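PDB 5ZRU: alpha-1,3-glucanase from Bacillus circulans, which probably hydrolyses alpha-1,3-glucan, the chain here being the catalytic unit of a longer, multidomain family GH87 glucanase that also binds metal ions. Local coordinates for residues A[277-283]-A[309-315]; A[174-180]-A[248-254]; A[15-19]-A[343-347]. One frame throughout, in Å; residues are numbered along the deposited sequence.

Overall arrangement
Contact 1 is the buried one, two neighbouring turns of a parallel beta-helix, whose strands pair by backbone bonds while zinc and calcium sit along one face. Contacts 2 and 3 are only partly buried and join parts of the chain far apart in sequence: in contact 2 a loop leaving strand 166-174 lies on the corner after strand 245-249, and in contact 3 the loop before strand 19-21 meets strand 345-347. Strands 245-249 and 345-347 flank the two of contact 1, so all three contacts share the helical wall. Chemistry follows place: metal ligands and rings in contact 1, polar ring edges in contact 2, guanidinium groups in contact 3. Glu174 and Arg345 tie contacts 2 and 3 by a salt bridge.

Contact 1. Residues A[277-283]-A[309-315]. With ZN (zinc ion), chain F; CA (calcium ion), chain L; PE5 (3,6,9,12,15,18,21,24-octaoxahexacosan-1-ol), chain C.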
loop_
_atom_site.group_PDB
_atom_site.type_symbol
_atom_site.label_atom_id
_atom_site.label_comp_id
_atom_site.label_asym_id
_atom_site.label_seq_id
_atom_site.Cartn_x
_atom_site.Cartn_y
_atom_site.Cartn_z
ATOM N N LEU A 277 -2.548 22.943 1.746
ATOM C CA LEU A 277 -1.311 22.469 2.341
ATOM C C LEU A 277 -0.460 21.821 1.258
ATOM O O LEU A 277 -0.979 21.264 0.285
ATOM C CB LEU A 277 -1.584 21.494 3.489
ATOM C CG LEU A 277 -2.200 20.124 3.228
ATOM C CD1 LEU A 277 -1.111 19.102 2.950
ATOM C CD2 LEU A 277 -3.051 19.686 4.431
ATOM N N ASP A 278 0.857 21.932 1.417
ATOM C CA ASP A 278 1.821 21.273 0.541
ATOM C C ASP A 278 2.864 20.651 1.453
ATOM O O ASP A 278 3.594 21.368 2.146
ATOM C CB ASP A 278 2.473 22.248 -0.447
ATOM C CG ASP A 278 3.351 21.530 -1.468
ATOM O OD1 ASP A 278 2.804 20.932 -2.405
ATOM O OD2 ASP A 278 4.586 21.524 -1.315
ATOM N N PHE A 279 2.903 19.322 1.485
ATOM C CA PHE A 279 3.741 18.580 2.419
ATOM C C PHE A 279 4.576 17.626 1.588
ATOM O O PHE A 279 4.018 16.844 0.813
ATOM C CB PHE A 279 2.862 17.823 3.431
ATOM C CG PHE A 279 3.621 17.180 4.551
ATOM C CD1 PHE A 279 4.352 16.016 4.341
ATOM C CD2 PHE A 279 3.573 17.722 5.835
ATOM C CE1 PHE A 279 5.057 15.414 5.387
ATOM C CE2 PHE A 279 4.276 17.123 6.887
ATOM C CZ PHE A 279 5.013 15.974 6.658
ATOM N N SER A 280 5.903 17.681 1.735
ATOM C CA SER A 280 6.709 16.909 0.798
ATOM C C SER A 280 8.073 16.572 1.373
ATOM O O SER A 280 8.565 17.224 2.299
ATOM C CB SER A 280 6.901 17.653 -0.531
ATOM O OG SER A 280 7.663 18.841 -0.361
ATOM N N HIS A 281 8.671 15.528 0.780
ATOM C CA HIS A 281 10.111 15.253 0.845
ATOM C C HIS A 281 10.547 14.829 2.244
ATOM O O HIS A 281 11.568 15.280 2.770
ATOM C CB HIS A 281 10.916 16.445 0.327
ATOM C CG HIS A 281 10.869 16.552 -1.163
ATOM N ND1 HIS A 281 11.332 15.547 -1.986
ATOM C CD2 HIS A 281 10.355 17.501 -1.976
ATOM C CE1 HIS A 281 11.133 15.888 -3.246
ATOM N NE2 HIS A 281 10.544 17.070 -3.267
ATOM N N ILE A 282 9.770 13.914 2.823
ATOM C CA ILE A 282 9.967 13.445 4.188
ATOM C C ILE A 282 9.690 11.954 4.215
ATOM O O ILE A 282 8.767 11.477 3.543
ATOM C CB ILE A 282 9.036 14.204 5.157
ATOM C CG1 ILE A 282 9.546 15.635 5.350
ATOM C CG2 ILE A 282 8.896 13.491 6.497
ATOM C CD1 ILE A 282 8.488 16.595 5.796
ATOM N N TYR A 283 10.507 11.216 4.965
ATOM C CA TYR A 283 10.195 9.849 5.369
ATOM C C TYR A 283 9.593 9.868 6.772
ATOM O O TYR A 283 10.077 10.589 7.648
ATOM C CB TYR A 283 11.453 8.974 5.346
ATOM C CG TYR A 283 11.266 7.647 6.030
ATOM C CD1 TYR A 283 10.687 6.572 5.362
ATOM C CD2 TYR A 283 11.665 7.462 7.354
ATOM C CE1 TYR A 283 10.502 5.347 5.992
ATOM C CE2 TYR A 283 11.476 6.237 7.993
ATOM C CZ TYR A 283 10.904 5.189 7.307
ATOM O OH TYR A 283 10.725 3.972 7.938
ATOM N N SER A 309 -4.777 20.723 -2.158
ATOM C CA SER A 309 -3.554 20.431 -1.423
ATOM C C SER A 309 -2.753 19.331 -2.116
ATOM O O SER A 309 -3.251 18.613 -2.982
ATOM C CB SER A 309 -3.873 20.031 0.017
ATOM O OG SER A 309 -4.490 21.109 0.715
ATOM N N LYS A 310 -1.476 19.230 -1.747
ATOM C CA LYS A 310 -0.630 18.150 -2.230
ATOM C C LYS A 310 0.167 17.576 -1.074
ATOM O O LYS A 310 0.746 18.329 -0.285
ATOM C CB LYS A 310 0.349 18.624 -3.309
ATOM C CG LYS A 310 -0.258 19.184 -4.569
ATOM C CD LYS A 310 0.707 18.945 -5.732
ATOM C CE LYS A 310 0.093 19.312 -7.075
ATOM N NZ LYS A 310 0.084 20.778 -7.307
ATOM N N VAL A 311 0.202 16.252 -0.980
ATOM C CA VAL A 311 1.208 15.547 -0.194
ATOM C C VAL A 311 1.981 14.717 -1.203
ATOM O O VAL A 311 1.411 13.819 -1.837
ATOM C CB VAL A 311 0.603 14.670 0.914
ATOM C CG1 VAL A 311 1.724 14.048 1.776
ATOM C CG2 VAL A 311 -0.369 15.472 1.773
ATOM N N HIS A 312 3.259 15.034 -1.404
ATOM C CA HIS A 312 3.967 14.432 -2.518
ATOM C C HIS A 312 5.410 14.139 -2.140
ATOM O O HIS A 312 5.984 14.783 -1.262
ATOM C CB HIS A 312 3.906 15.340 -3.761
ATOM C CG HIS A 312 4.654 16.631 -3.619
ATOM N ND1 HIS A 312 5.987 16.757 -3.948
ATOM C CD2 HIS A 312 4.248 17.862 -3.215
ATOM C CE1 HIS A 312 6.373 18.005 -3.753
ATOM N NE2 HIS A 312 5.337 18.696 -3.309
ATOM N N ASN A 313 5.982 13.132 -2.797
ATOM C CA ASN A 313 7.363 12.734 -2.529
ATOM C C ASN A 313 7.564 12.453 -1.038
ATOM O O ASN A 313 8.490 12.954 -0.401
ATOM C CB ASN A 313 8.340 13.804 -3.024
ATOM C CG ASN A 313 8.295 13.972 -4.528
ATOM O OD1 ASN A 313 7.465 14.711 -5.061
ATOM N ND2 ASN A 313 9.194 13.287 -5.221
ATOM N N VAL A 314 6.655 11.670 -0.466
ATOM C CA VAL A 314 6.815 11.222 0.910
ATOM C C VAL A 314 6.956 9.704 0.910
ATOM O O VAL A 314 6.601 9.010 -0.048
ATOM C CB VAL A 314 5.651 11.667 1.830
ATOM C CG1 VAL A 314 5.600 13.196 1.961
ATOM C CG2 VAL A 314 4.298 11.100 1.344
ATOM N N TRP A 315 7.484 9.197 2.019
ATOM C CA TRP A 315 7.735 7.775 2.223
ATOM C C TRP A 315 7.226 7.475 3.627
ATOM O O TRP A 315 7.789 7.976 4.605
ATOM C CB TRP A 315 9.229 7.477 2.081
ATOM C CG TRP A 315 9.617 6.026 1.992
ATOM C CD1 TRP A 315 8.828 4.938 2.245
ATOM C CD2 TRP A 315 10.903 5.515 1.620
ATOM N NE1 TRP A 315 9.547 3.777 2.041
ATOM C CE2 TRP A 315 10.823 4.110 1.655
ATOM C CE3 TRP A 315 12.121 6.114 1.257
ATOM C CZ2 TRP A 315 11.915 3.288 1.346
ATOM C CZ3 TRP A 315 13.204 5.296 0.937
ATOM C CH2 TRP A 315 13.089 3.900 0.979
HETATM ZN ZN ZN F . 5.358 20.759 -3.008
HETATM CA CA CA L . 10.185 18.390 -4.959
HETATM C C48 PE5 C . 11.190 3.743 17.735
HETATM C C50 PE5 C . 10.439 2.572 17.091
HETATM O O1 PE5 C . 10.981 1.354 17.528
HETATM C C1 PE5 C . 10.322 0.211 17.055
HETATM C C2 PE5 C . 11.101 -1.056 17.420
HETATM O O2 PE5 C . 12.336 -1.057 16.761
HETATM C C3 PE5 C . 13.215 -2.086 17.117
HETATM C C4 PE5 C . 14.541 -1.915 16.365
HETATM O O3 PE5 C . 14.307 -1.882 14.983
HETATM C C5 PE5 C . 15.439 -1.816 14.157
HETATM C C6 PE5 C . 15.267 -0.725 13.090
HETATM O O4 PE5 C . 14.635 -1.211 11.933
HETATM C C7 PE5 C . 13.696 -0.353 11.338
HETATM C C8 PE5 C . 14.313 1.025 11.082
HETATM O O5 PE5 C . 13.299 1.947 10.834
HETATM C C9 PE5 C . 13.707 3.288 10.847
HETATM C C10 PE5 C . 13.756 3.796 9.412
HETATM O O6 PE5 C . 15.019 4.333 9.157
HETATM C C11 PE5 C . 15.361 4.405 7.803
HETATM C C12 PE5 C . 16.842 4.722 7.653
HETATM O O7 PE5 C . 16.927 5.944 6.988
HETATM C C13 PE5 C . 17.949 6.033 6.038
HETATM C C14 PE5 C . 18.327 7.504 5.880
HETATM O O8 PE5 C . 18.224 8.118 7.133
HETATM C C15 PE5 C . 18.471 9.500 7.161
HETATM C C16 PE5 C . 19.704 9.779 8.033
HETATM O O52 PE5 C . 19.331 10.348 9.258
HETATM O O HOH W 1 7.401 21.075 -2.530
HETATM O O HOH W 2 8.755 17.713 -6.510
HETATM O O HOH W 3 9.099 20.298 -4.054
#
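Leu277 meets Ser309 through its backbone: N donates to Ser309 OG at 2.9 Å, and the hydroxyl is also bonded to Phe305 O. The ladder follows: Leu277 O accepts from Lys310 N, Phe279 N donates to Lys310 O, and Phe279 O accepts from His312 N. At Asp278 the side chain turns to the metal face, where OD2 binds zinc at 2.0 Å and His312 NE2 binds it at 2.1 Å; water 1 and His3 complete the site. The imidazole is held from behind, ND1 donating to Asn313 OD1 in the ring plane at 172°. Phe279, on the apolar face, receives Val314 CG1 at its ring edge, 3.9 Å from CD1. Ser280 is small enough for its CB to lie over the His312 ring, 3.4 Å from the centroid. His281 turns the corner with positive phi (69°), as Asn313 does beside it, and its NE2 binds calcium at 2.2 Å while Asn313 CB covers one ring face. Beyond the corner Trp315 N bonds to Ile282 O, and Tyr283 points its ring edge at the face of Trp315, CD1 3.6 Å from CG. Parallel strands in exact register, with like corners stacked, mark the right-handed parallel beta-helix of the pectate-lyase-like clan, here carrying a zinc site.

Contact 2. Residues A[174-180]-A[248-254]; sequences EAVPAAI and MGAGIWH. With PE5 (3,6,9,12,15,18,21,24-octaoxahexacosan-1-ol), chain C.
A chi1 of 171° in Val176 turns CG1 away from the backbone N and lays CG2 over the indole of Trp253, 3.7 Å from the centroid of the five-membered ring, while CG1 reaches Trp253 CB. Trp253 in turn, with CG opposite its carbonyl carbon (chi1 -75°), presents its N-H to Glu174. NE1 donates to Glu174 OE2 at 2.9 Å, coming from above the carboxylate plane, and the two planes stand 74° apart. That oxygen also takes a salt bridge from Arg345, so OE2 is gripped by two donors, which probably favours the ionised form of the buried carboxylate. A tryptophan suits the place because one flat group offers both a broad apolar face and a donor at its edge.

His254 does similar work further along. NE2 donates in the ring plane to Pro177 O, 2.7 Å away and nearly straight, and Ala179 CB lies over a ring face, 4.1 Å from the centroid. Ile180 N bonds to Ala250 O at 2.8 Å, and water 4 bridges that oxygen to Ala178 O. Ile180 CG2 packs on Met248 CE at 3.5 Å. Gly251 has a backbone turn in which a CB would press on the carbonyl O of Ala250, so glycine fits. The arrangement is a linker laid across a corner of the parallel beta-helix, where the chain passes from the beta-sandwich domain into the solenoid.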
loop_
_atom_site.group_PDB
_atom_site.type_symbol
_atom_site.label_atom_id
_atom_site.label_comp_id
_atom_site.label_asym_id
_atom_site.label_seq_id
_atom_site.Cartn_x
_atom_site.Cartn_y
_atom_site.Cartn_z
ATOM N N GLU A 174 18.693 2.693 -5.888
ATOM C CA GLU A 174 18.491 3.949 -6.594
ATOM C C GLU A 174 19.596 4.926 -6.225
ATOM O O GLU A 174 20.188 4.840 -5.145
ATOM C CB GLU A 174 17.125 4.563 -6.257
ATOM C CG GLU A 174 16.976 4.963 -4.806
ATOM C CD GLU A 174 15.531 5.186 -4.424
ATOM O OE1 GLU A 174 14.856 4.193 -4.075
ATOM O OE2 GLU A 174 15.071 6.345 -4.484
ATOM N N ALA A 175 19.863 5.864 -7.131
ATOM C CA ALA A 175 20.769 6.960 -6.817
ATOM C C ALA A 175 20.039 7.968 -5.941
ATOM O O ALA A 175 18.880 8.305 -6.191
ATOM C CB ALA A 175 21.273 7.628 -8.096
ATOM N N VAL A 176 20.709 8.436 -4.898
ATOM C CA VAL A 176 20.104 9.343 -3.927
ATOM C C VAL A 176 20.552 10.763 -4.257
ATOM O O VAL A 176 21.762 11.033 -4.239
ATOM C CB VAL A 176 20.497 8.974 -2.492
ATOM C CG1 VAL A 176 20.031 10.064 -1.536
ATOM C CG2 VAL A 176 19.908 7.620 -2.113
ATOM N N PRO A 177 19.638 11.682 -4.546
ATOM C CA PRO A 177 20.046 13.076 -4.732
ATOM C C PRO A 177 20.466 13.688 -3.405
ATOM O O PRO A 177 20.063 13.244 -2.325
ATOM C CB PRO A 177 18.788 13.752 -5.297
ATOM C CG PRO A 177 17.654 12.912 -4.810
ATOM C CD PRO A 177 18.175 11.503 -4.646
ATOM N N ALA A 178 21.312 14.711 -3.496
ATOM C CA ALA A 178 21.706 15.429 -2.290
ATOM C C ALA A 178 20.480 16.016 -1.590
ATOM O O ALA A 178 19.393 16.137 -2.166
ATOM C CB ALA A 178 22.703 16.542 -2.619
ATOM N N ALA A 179 20.661 16.352 -0.311
ATOM C CA ALA A 179 19.605 16.990 0.465
ATOM C C ALA A 179 19.076 18.233 -0.241
ATOM O O ALA A 179 19.835 19.017 -0.823
ATOM C CB ALA A 179 20.123 17.365 1.855
ATOM N N ILE A 180 17.762 18.408 -0.181
ATOM C CA ILE A 180 17.133 19.608 -0.716
ATOM C C ILE A 180 17.468 20.792 0.178
ATOM O O ILE A 180 17.355 20.712 1.412
ATOM C CB ILE A 180 15.615 19.422 -0.826
ATOM C CG1 ILE A 180 15.298 18.289 -1.800
ATOM C CG2 ILE A 180 14.938 20.730 -1.309
ATOM C CD1 ILE A 180 13.885 17.803 -1.707
ATOM N N MET A 248 8.269 21.207 4.108
ATOM C CA MET A 248 9.140 20.495 3.185
ATOM C C MET A 248 10.373 19.996 3.918
ATOM O O MET A 248 11.024 20.768 4.629
ATOM C CB MET A 248 9.575 21.386 2.010
ATOM C CG MET A 248 10.308 20.616 0.904
ATOM S SD MET A 248 11.072 21.709 -0.326
ATOM C CE MET A 248 12.465 22.326 0.609
ATOM N N GLY A 249 10.704 18.719 3.724
ATOM C CA GLY A 249 11.921 18.155 4.260
ATOM C C GLY A 249 13.050 18.228 3.248
ATOM O O GLY A 249 12.927 18.816 2.171
ATOM N N ALA A 250 14.166 17.589 3.595
ATOM C CA ALA A 250 15.330 17.578 2.714
ATOM C C ALA A 250 15.340 16.398 1.743
ATOM O O ALA A 250 16.296 16.256 0.970
ATOM C CB ALA A 250 16.623 17.571 3.541
ATOM N N GLY A 251 14.305 15.566 1.748
ATOM C CA GLY A 251 14.244 14.410 0.866
ATOM C C GLY A 251 13.881 13.144 1.622
ATOM O O GLY A 251 14.202 12.979 2.801
ATOM N N ILE A 252 13.199 12.225 0.929
ATOM C CA ILE A 252 12.823 10.976 1.593
ATOM C C ILE A 252 14.041 10.177 2.041
ATOM O O ILE A 252 13.918 9.300 2.903
ATOM C CB ILE A 252 11.911 10.105 0.695
ATOM C CG1 ILE A 252 12.658 9.629 -0.565
ATOM C CG2 ILE A 252 10.626 10.858 0.359
ATOM C CD1 ILE A 252 11.836 8.645 -1.436
ATOM N N TRP A 253 15.218 10.452 1.479
ATOM C CA TRP A 253 16.443 9.777 1.889
ATOM C C TRP A 253 17.229 10.558 2.938
ATOM O O TRP A 253 18.305 10.106 3.341
ATOM C CB TRP A 253 17.336 9.511 0.660
ATOM C CG TRP A 253 16.813 8.366 -0.194
ATOM C CD1 TRP A 253 16.076 8.462 -1.345
ATOM C CD2 TRP A 253 16.971 6.962 0.066
ATOM N NE1 TRP A 253 15.774 7.200 -1.819
ATOM C CE2 TRP A 253 16.310 6.265 -0.970
ATOM C CE3 TRP A 253 17.605 6.227 1.079
ATOM C CZ2 TRP A 253 16.271 4.866 -1.029
ATOM C CZ3 TRP A 253 17.569 4.822 1.017
ATOM C CH2 TRP A 253 16.905 4.166 -0.029
ATOM N N HIS A 254 16.742 11.723 3.363
ATOM C CA HIS A 254 17.519 12.593 4.241
ATOM C C HIS A 254 16.790 12.987 5.512
ATOM O O HIS A 254 17.424 13.073 6.568
ATOM C CB HIS A 254 17.949 13.860 3.475
ATOM C CG HIS A 254 18.857 13.571 2.321
ATOM N ND1 HIS A 254 20.201 13.315 2.479
ATOM C CD2 HIS A 254 18.610 13.477 0.993
ATOM C CE1 HIS A 254 20.747 13.081 1.298
ATOM N NE2 HIS A 254 19.803 13.178 0.379
HETATM C C48 PE5 C . 11.190 3.743 17.735
HETATM C C50 PE5 C . 10.439 2.572 17.091
HETATM O O1 PE5 C . 10.981 1.354 17.528
HETATM C C1 PE5 C . 10.322 0.211 17.055
HETATM C C2 PE5 C . 11.101 -1.056 17.420
HETATM O O2 PE5 C . 12.336 -1.057 16.761
HETATM C C3 PE5 C . 13.215 -2.086 17.117
HETATM C C4 PE5 C . 14.541 -1.915 16.365
HETATM O O3 PE5 C . 14.307 -1.882 14.983
HETATM C C5 PE5 C . 15.439 -1.816 14.157
HETATM C C6 PE5 C . 15.267 -0.725 13.090
HETATM O O4 PE5 C . 14.635 -1.211 11.933
HETATM C C7 PE5 C . 13.696 -0.353 11.338
HETATM C C8 PE5 C . 14.313 1.025 11.082
HETATM O O5 PE5 C . 13.299 1.947 10.834
HETATM C C9 PE5 C . 13.707 3.288 10.847
HETATM C C10 PE5 C . 13.756 3.796 9.412
HETATM O O6 PE5 C . 15.019 4.333 9.157
HETATM C C11 PE5 C . 15.361 4.405 7.803
HETATM C C12 PE5 C . 16.842 4.722 7.653
HETATM O O7 PE5 C . 16.927 5.944 6.988
HETATM C C13 PE5 C . 17.949 6.033 6.038
HETATM C C14 PE5 C . 18.327 7.504 5.880
HETATM O O8 PE5 C . 18.224 8.118 7.133
HETATM C C15 PE5 C . 18.471 9.500 7.161
HETATM C C16 PE5 C . 19.704 9.779 8.033
HETATM O O52 PE5 C . 19.331 10.348 9.258
HETATM O O HOH W 4 16.990 14.885 -1.435
#

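Contact 3. Residues A[15-19]-A[343-347]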
loop_
_atom_site.group_PDB
_atom_site.type_symbol
_atom_site.label_atom_id
_atom_site.label_comp_id
_atom_site.label_asym_id
_atom_site.label_seq_id
_atom_site.Cartn_x
_atom_site.Cartn_y
_atom_site.Cartn_z
ATOM N N SER A 15 6.356 5.383 -11.953
ATOM C CA SER A 15 7.712 5.582 -12.462
ATOM C C SER A 15 8.575 6.033 -11.293
ATOM O O SER A 15 8.405 7.146 -10.781
ATOM C CB SER A 15 7.744 6.603 -13.599
ATOM O OG SER A 15 9.075 6.755 -14.066
ATOM N N MET A 16 9.475 5.161 -10.859
ATOM C CA MET A 16 10.277 5.358 -9.665
ATOM C C MET A 16 11.754 5.291 -10.020
ATOM O O MET A 16 12.129 4.692 -11.034
ATOM C CB MET A 16 9.938 4.293 -8.613
ATOM C CG MET A 16 8.563 4.486 -8.000
ATOM S SD MET A 16 8.667 5.840 -6.814
ATOM C CE MET A 16 6.937 6.171 -6.534
ATOM N N PRO A 17 12.625 5.918 -9.220
ATOM C CA PRO A 17 14.050 5.942 -9.570
ATOM C C PRO A 17 14.792 4.668 -9.227
ATOM O O PRO A 17 15.974 4.560 -9.579
ATOM C CB PRO A 17 14.595 7.130 -8.753
ATOM C CG PRO A 17 13.675 7.257 -7.622
ATOM C CD PRO A 17 12.312 6.846 -8.117
ATOM N N TYR A 18 14.154 3.709 -8.555
ATOM C CA TYR A 18 14.832 2.468 -8.215
ATOM C C TYR A 18 14.607 1.406 -9.290
ATOM O O TYR A 18 13.665 1.466 -10.078
ATOM C CB TYR A 18 14.372 1.942 -6.845
ATOM C CG TYR A 18 12.871 1.883 -6.621
ATOM C CD1 TYR A 18 12.095 0.885 -7.196
ATOM C CD2 TYR A 18 12.236 2.819 -5.810
ATOM C CE1 TYR A 18 10.714 0.825 -6.975
ATOM C CE2 TYR A 18 10.864 2.762 -5.572
ATOM C CZ TYR A 18 10.111 1.770 -6.160
ATOM O OH TYR A 18 8.752 1.734 -5.930
ATOM N N THR A 19 15.511 0.435 -9.325
ATOM C CA THR A 19 15.303 -0.790 -10.072
ATOM C C THR A 19 15.326 -1.939 -9.087
ATOM O O THR A 19 15.896 -1.832 -7.993
ATOM C CB THR A 19 16.371 -1.014 -11.160
ATOM O OG1 THR A 19 17.666 -1.095 -10.550
ATOM C CG2 THR A 19 16.331 0.115 -12.183
ATOM N N ASN A 343 3.922 10.634 -6.271
ATOM C CA ASN A 343 5.365 10.388 -6.212
ATOM C C ASN A 343 5.789 9.859 -4.845
ATOM O O ASN A 343 6.874 10.181 -4.353
ATOM C CB ASN A 343 6.160 11.657 -6.550
ATOM C CG ASN A 343 5.767 12.281 -7.884
ATOM O OD1 ASN A 343 5.170 11.635 -8.752
ATOM N ND2 ASN A 343 6.132 13.557 -8.059
ATOM N N SER A 344 4.937 9.045 -4.223
ATOM C CA SER A 344 5.135 8.660 -2.834
ATOM C C SER A 344 5.212 7.146 -2.682
ATOM O O SER A 344 4.874 6.374 -3.582
ATOM C CB SER A 344 4.020 9.225 -1.951
ATOM O OG SER A 344 4.031 10.644 -2.000
ATOM N N ARG A 345 5.682 6.733 -1.510
ATOM C CA ARG A 345 5.886 5.329 -1.166
ATOM C C ARG A 345 5.106 5.081 0.114
ATOM O O ARG A 345 5.442 5.623 1.171
ATOM C CB ARG A 345 7.373 5.021 -1.001
ATOM C CG ARG A 345 8.173 5.378 -2.267
ATOM C CD ARG A 345 9.694 5.241 -2.073
ATOM N NE ARG A 345 10.417 5.968 -3.126
ATOM C CZ ARG A 345 11.682 5.729 -3.470
ATOM N NH1 ARG A 345 12.364 4.783 -2.850
ATOM N NH2 ARG A 345 12.264 6.426 -4.447
ATOM N N ILE A 346 4.038 4.307 0.011
ATOM C CA ILE A 346 3.090 4.143 1.102
ATOM C C ILE A 346 3.025 2.645 1.339
ATOM O O ILE A 346 2.409 1.913 0.555
ATOM C CB ILE A 346 1.719 4.739 0.765
ATOM C CG1 ILE A 346 1.875 6.217 0.372
ATOM C CG2 ILE A 346 0.758 4.571 1.949
ATOM C CD1 ILE A 346 0.683 6.804 -0.426
ATOM N N ARG A 347 3.716 2.168 2.374
ATOM C CA ARG A 347 4.047 0.749 2.445
ATOM C C ARG A 347 3.958 0.235 3.870
ATOM O O ARG A 347 4.130 0.987 4.830
ATOM C CB ARG A 347 5.463 0.473 1.913
ATOM C CG ARG A 347 5.728 0.998 0.493
ATOM C CD ARG A 347 7.134 0.585 0.044
ATOM N NE ARG A 347 7.445 1.015 -1.324
ATOM C CZ ARG A 347 8.683 1.197 -1.770
ATOM N NH1 ARG A 347 9.709 0.985 -0.944
ATOM N NH2 ARG A 347 8.904 1.593 -3.032
#
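Met16 and Asn343 are the nearest backbone pair, with CA atoms 7.8 Å apart, so the segments meet through side chains and not as paired strands. Residues 15-19 form a loop leading into strand 19-21 of the beta-sandwich domain; residues 343-347 turn a corner at Asn343, whose positive phi (57°) suits asparagine, and enter strand 345-347 of the parallel beta-helix. The contact is thus an interface between the two domains of the catalytic unit.

Arg345 carries most of it. Its chain is extended from CG to NE and runs antiparallel alongside the Met16 and Tyr18 side chains, bringing the guanidinium among three loop side chains. Tyr18 lays CE2 over the centre of one guanidinium face, 3.7 Å from Arg345 CZ, with the ring and guanidinium planes 79° apart, so it is the tyrosine's edge that faces the cation. Pro17 CG comes to the edge of the same group, 3.6 Å from Arg345 NH2, and a rigid apolar ring can pack there without competing for its N-H groups. NH2 is used elsewhere, in a salt bridge to Glu174 OE2. With an alanine in place of Arg345, Glu174 would probably lose its charged mate and a gap would be likely to open beside the edge of Tyr18.

Met16, bent at chi2 (-77°), brings its flexible thioether down on the corner, where CE lies 3.6 Å from Ser344 O; its CB sits on one face of the Tyr18 ring. Arg347 approaches the phenol end from the opposite direction, itself fixed by Glu139 through NH1 and by Ser369 through NE. The phenolic OH of Tyr18 lies at the edge of that guanidinium, near its plane, 2.9 Å from Arg347 NH2.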